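Local coordinates for enterobactin synthetase component F-related protein (Vibrio cholerae serotype O1, PDB 4OXI), which probably activates glycine with ATP as a glycyl-adenylate, serving a lipopolysaccharide-modification pathway related to nonribosomal peptide synthesis, at residues E481-V486 against V496-W501. Numbering follows the deposited sequence.
Sequences EEIETV and VAIVPW
Ile498 packs against Ile483 and Glu484 through CG1, CG2 and CD1. Ile498 CD1 lies 3.6 Å from Ile483 CG2, and Ile498 CG2 also touches Ile483 CG2, so one branch of Ile483 is met by both methyls of Ile498. Ile483 CG1 stands beside the backbone N (chi1 -57°), leaving CG2, anti to that N, as the branch that meets Ile498. Ile498 CG1 rests on helix backbone instead, 3.5 Å from Glu484 N and also against Glu484 CA, a packing contact without a hydrogen bond.

Glu484 flanks this apolar patch. With CG anti to its own N (chi1 -176°) and the chain extended beyond, its aliphatic part runs past Val496 in the opposite direction, Glu484 CG meeting Val496 CG1 at 3.8 Å. The carboxylate comes alongside the Val496 carbonyl oxygen; both are acceptors, and no hydrogen bond joins them. A water bridges instead, donating to Glu484 OE2 at 2.9 Å and accepting a long, weak bond from Ile498 N at 3.3 Å. Glu484 OE1 is engaged by Arg488 in a salt bridge one helical turn on.

Helix 480-491 and strand 496-500 are successive elements running roughly antiparallel, their local axes 8.0 Å apart at 139°. The helix lies against the face carrying Val496 and Ile498, while Ala497 and Val499 hydrogen-bond in the sheet to strand 512-516; Thr512 touches both isoleucines, and helix 560-568 packs against Val499. This is the C-terminal subdomain characteristic of adenylate-forming enzymes. The side chain of Ile483 is about 14 Å from the bound glycyl-adenylate, so the contact is packing away from the pocket. Isoleucine-on-isoleucine contact without any direct hydrogen bond implies apolar helix-on-sheet packing; the polar link between the segments is a weak water bridge, while the Glu484 charge is met chiefly by Arg488.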
ATOM      1  N   GLU A 481      11.921   1.146  15.993  1.00 30.87           N
ATOM      2  CA  GLU A 481      11.991   0.206  17.116  1.00 36.19           C
ATOM      3  C   GLU A 481      11.961  -1.259  16.694  1.00 33.60           C
ATOM      4  O   GLU A 481      12.525  -2.104  17.389  1.00 31.34           O
ATOM      5  CB  GLU A 481      10.896   0.474  18.155  1.00 30.22           C
ATOM      6  CG  GLU A 481      11.108   1.745  18.953  1.00 40.20           C
ATOM      7  CD  GLU A 481      10.325   2.918  18.393  1.00 51.70           C
ATOM      8  OE1 GLU A 481      10.224   3.953  19.094  1.00 55.40           O
ATOM      9  OE2 GLU A 481       9.807   2.805  17.250  1.00 52.85           O
ATOM     10  N   GLU A 482      11.304  -1.582  15.580  1.00 31.75           N
ATOM     11  CA  GLU A 482      11.357  -2.965  15.104  1.00 34.61           C
ATOM     12  C   GLU A 482      12.796  -3.319  14.713  1.00 30.91           C
ATOM     13  O   GLU A 482      13.283  -4.401  15.021  1.00 30.57           O
ATOM     14  CB  GLU A 482      10.401  -3.238  13.932  1.00 31.63           C
ATOM     15  CG  GLU A 482      10.571  -4.668  13.375  1.00 36.76           C
ATOM     16  CD  GLU A 482       9.788  -4.966  12.083  1.00 43.28           C
ATOM     17  OE1 GLU A 482       9.269  -4.024  11.434  1.00 42.66           O
ATOM     18  OE2 GLU A 482       9.707  -6.162  11.708  1.00 43.58           O
ATOM     19  N   ILE A 483      13.473  -2.395  14.043  1.00 28.76           N
ATOM     20  CA  ILE A 483      14.841  -2.630  13.612  1.00 31.35           C
ATOM     21  C   ILE A 483      15.765  -2.732  14.832  1.00 29.49           C
ATOM     22  O   ILE A 483      16.566  -3.656  14.943  1.00 31.88           O
ATOM     23  CB  ILE A 483      15.328  -1.519  12.665  1.00 28.38           C
ATOM     24  CG1 ILE A 483      14.392  -1.419  11.453  1.00 28.55           C
ATOM     25  CG2 ILE A 483      16.763  -1.790  12.226  1.00 25.43           C
ATOM     26  CD1 ILE A 483      14.748  -0.305  10.467  1.00 27.04           C
ATOM     27  N   GLU A 484      15.630  -1.786  15.750  1.00 27.08           N
ATOM     28  CA  GLU A 484      16.396  -1.798  16.985  1.00 33.54           C
ATOM     29  C   GLU A 484      16.206  -3.106  17.755  1.00 33.16           C
ATOM     30  O   GLU A 484      17.173  -3.698  18.242  1.00 33.12           O
ATOM     31  CB  GLU A 484      16.019  -0.598  17.852  1.00 30.03           C
ATOM     32  CG  GLU A 484      16.857  -0.497  19.117  1.00 35.81           C
ATOM     33  CD  GLU A 484      16.456   0.669  19.991  1.00 39.69           C
ATOM     34  OE1 GLU A 484      16.517   0.512  21.230  1.00 39.66           O
ATOM     35  OE2 GLU A 484      16.092   1.739  19.444  1.00 43.98           O
ATOM     36  N   THR A 485      14.962  -3.569  17.835  1.00 32.12           N
ATOM     37  CA  THR A 485      14.640  -4.809  18.533  1.00 31.21           C
ATOM     38  C   THR A 485      15.368  -6.000  17.929  1.00 34.90           C
ATOM     39  O   THR A 485      15.911  -6.840  18.650  1.00 37.82           O
ATOM     40  CB  THR A 485      13.122  -5.057  18.518  1.00 37.98           C
ATOM     41  OG1 THR A 485      12.484  -4.089  19.363  1.00 33.64           O
ATOM     42  CG2 THR A 485      12.783  -6.465  19.003  1.00 36.95           C
ATOM     43  N   VAL A 486      15.389  -6.062  16.600  1.00 35.04           N
ATOM     44  CA  VAL A 486      16.081  -7.129  15.881  1.00 32.13           C
ATOM     45  C   VAL A 486      17.597  -7.017  16.063  1.00 34.01           C
ATOM     46  O   VAL A 486      18.276  -8.014  16.318  1.00 34.31           O
ATOM     47  CB  VAL A 486      15.726  -7.117  14.365  1.00 37.66           C
ATOM     48  CG1 VAL A 486      16.699  -7.987  13.565  1.00 31.12           C
ATOM     49  CG2 VAL A 486      14.257  -7.549  14.136  1.00 32.16           C
ATOM     50  N   VAL A 496      21.910   0.438  21.609  1.00 36.96           N
ATOM     51  CA  VAL A 496      21.709   0.366  20.155  1.00 32.27           C
ATOM     52  C   VAL A 496      20.876   1.551  19.677  1.00 37.14           C
ATOM     53  O   VAL A 496      19.856   1.870  20.284  1.00 35.87           O
ATOM     54  CB  VAL A 496      20.932  -0.902  19.742  1.00 30.79           C
ATOM     55  CG1 VAL A 496      20.564  -0.843  18.271  1.00 32.41           C
ATOM     56  CG2 VAL A 496      21.710  -2.162  20.027  1.00 32.51           C
ATOM     57  N   ALA A 497      21.306   2.201  18.598  1.00 31.62           N
ATOM     58  CA  ALA A 497      20.497   3.238  17.952  1.00 28.99           C
ATOM     59  C   ALA A 497      20.378   2.964  16.453  1.00 34.80           C
ATOM     60  O   ALA A 497      21.374   2.599  15.804  1.00 36.13           O
ATOM     61  CB  ALA A 497      21.098   4.614  18.185  1.00 28.61           C
ATOM     62  N   ILE A 498      19.174   3.119  15.903  1.00 28.54           N
ATOM     63  CA  ILE A 498      18.972   2.950  14.466  1.00 26.95           C
ATOM     64  C   ILE A 498      18.691   4.326  13.874  1.00 28.53           C
ATOM     65  O   ILE A 498      17.812   5.036  14.350  1.00 29.73           O
ATOM     66  CB  ILE A 498      17.815   1.986  14.149  1.00 26.49           C
ATOM     67  CG1 ILE A 498      17.985   0.673  14.901  1.00 25.77           C
ATOM     68  CG2 ILE A 498      17.715   1.731  12.650  1.00 26.27           C
ATOM     69  CD1 ILE A 498      19.175  -0.198  14.430  1.00 26.53           C
ATOM     70  N   VAL A 499      19.449   4.710  12.853  1.00 28.61           N
ATOM     71  CA  VAL A 499      19.359   6.056  12.308  1.00 29.88           C
ATOM     72  C   VAL A 499      19.045   6.001  10.822  1.00 29.99           C
ATOM     73  O   VAL A 499      19.716   5.283  10.078  1.00 32.67           O
ATOM     74  CB  VAL A 499      20.684   6.813  12.489  1.00 31.38           C
ATOM     75  CG1 VAL A 499      20.584   8.189  11.884  1.00 31.56           C
ATOM     76  CG2 VAL A 499      21.038   6.910  13.960  1.00 33.29           C
ATOM     77  N   PRO A 500      18.009   6.741  10.386  1.00 30.08           N
ATOM     78  CA  PRO A 500      17.746   6.879   8.947  1.00 30.41           C
ATOM     79  C   PRO A 500      18.914   7.604   8.295  1.00 28.03           C
ATOM     80  O   PRO A 500      19.240   8.718   8.719  1.00 32.82           O
ATOM     81  CB  PRO A 500      16.501   7.770   8.898  1.00 25.18           C
ATOM     82  CG  PRO A 500      15.848   7.581  10.249  1.00 34.09           C
ATOM     83  CD  PRO A 500      16.999   7.433  11.206  1.00 28.32           C
ATOM     84  N   TRP A 501      19.516   6.984   7.286  1.00 29.25           N
ATOM     85  CA  TRP A 501      20.697   7.529   6.617  1.00 32.56           C
ATOM     86  C   TRP A 501      21.044   6.661   5.411  1.00 32.22           C
ATOM     87  O   TRP A 501      20.986   5.436   5.505  1.00 33.82           O
ATOM     88  CB  TRP A 501      21.893   7.547   7.575  1.00 34.75           C
ATOM     89  CG  TRP A 501      23.030   8.313   7.014  1.00 35.90           C
ATOM     90  CD1 TRP A 501      24.097   7.820   6.303  1.00 33.06           C
ATOM     91  CD2 TRP A 501      23.201   9.732   7.074  1.00 33.17           C
ATOM     92  NE1 TRP A 501      24.919   8.858   5.923  1.00 37.49           N
ATOM     93  CE2 TRP A 501      24.390  10.040   6.384  1.00 36.29           C
ATOM     94  CE3 TRP A 501      22.457  10.774   7.638  1.00 36.24           C
ATOM     95  CZ2 TRP A 501      24.859  11.352   6.257  1.00 38.16           C
ATOM     96  CZ3 TRP A 501      22.921  12.077   7.509  1.00 38.10           C
ATOM     97  CH2 TRP A 501      24.109  12.353   6.824  1.00 37.04           C
TER
HETATM   98  O   HOH W   1      16.479   3.935  17.631  1.00 43.85           O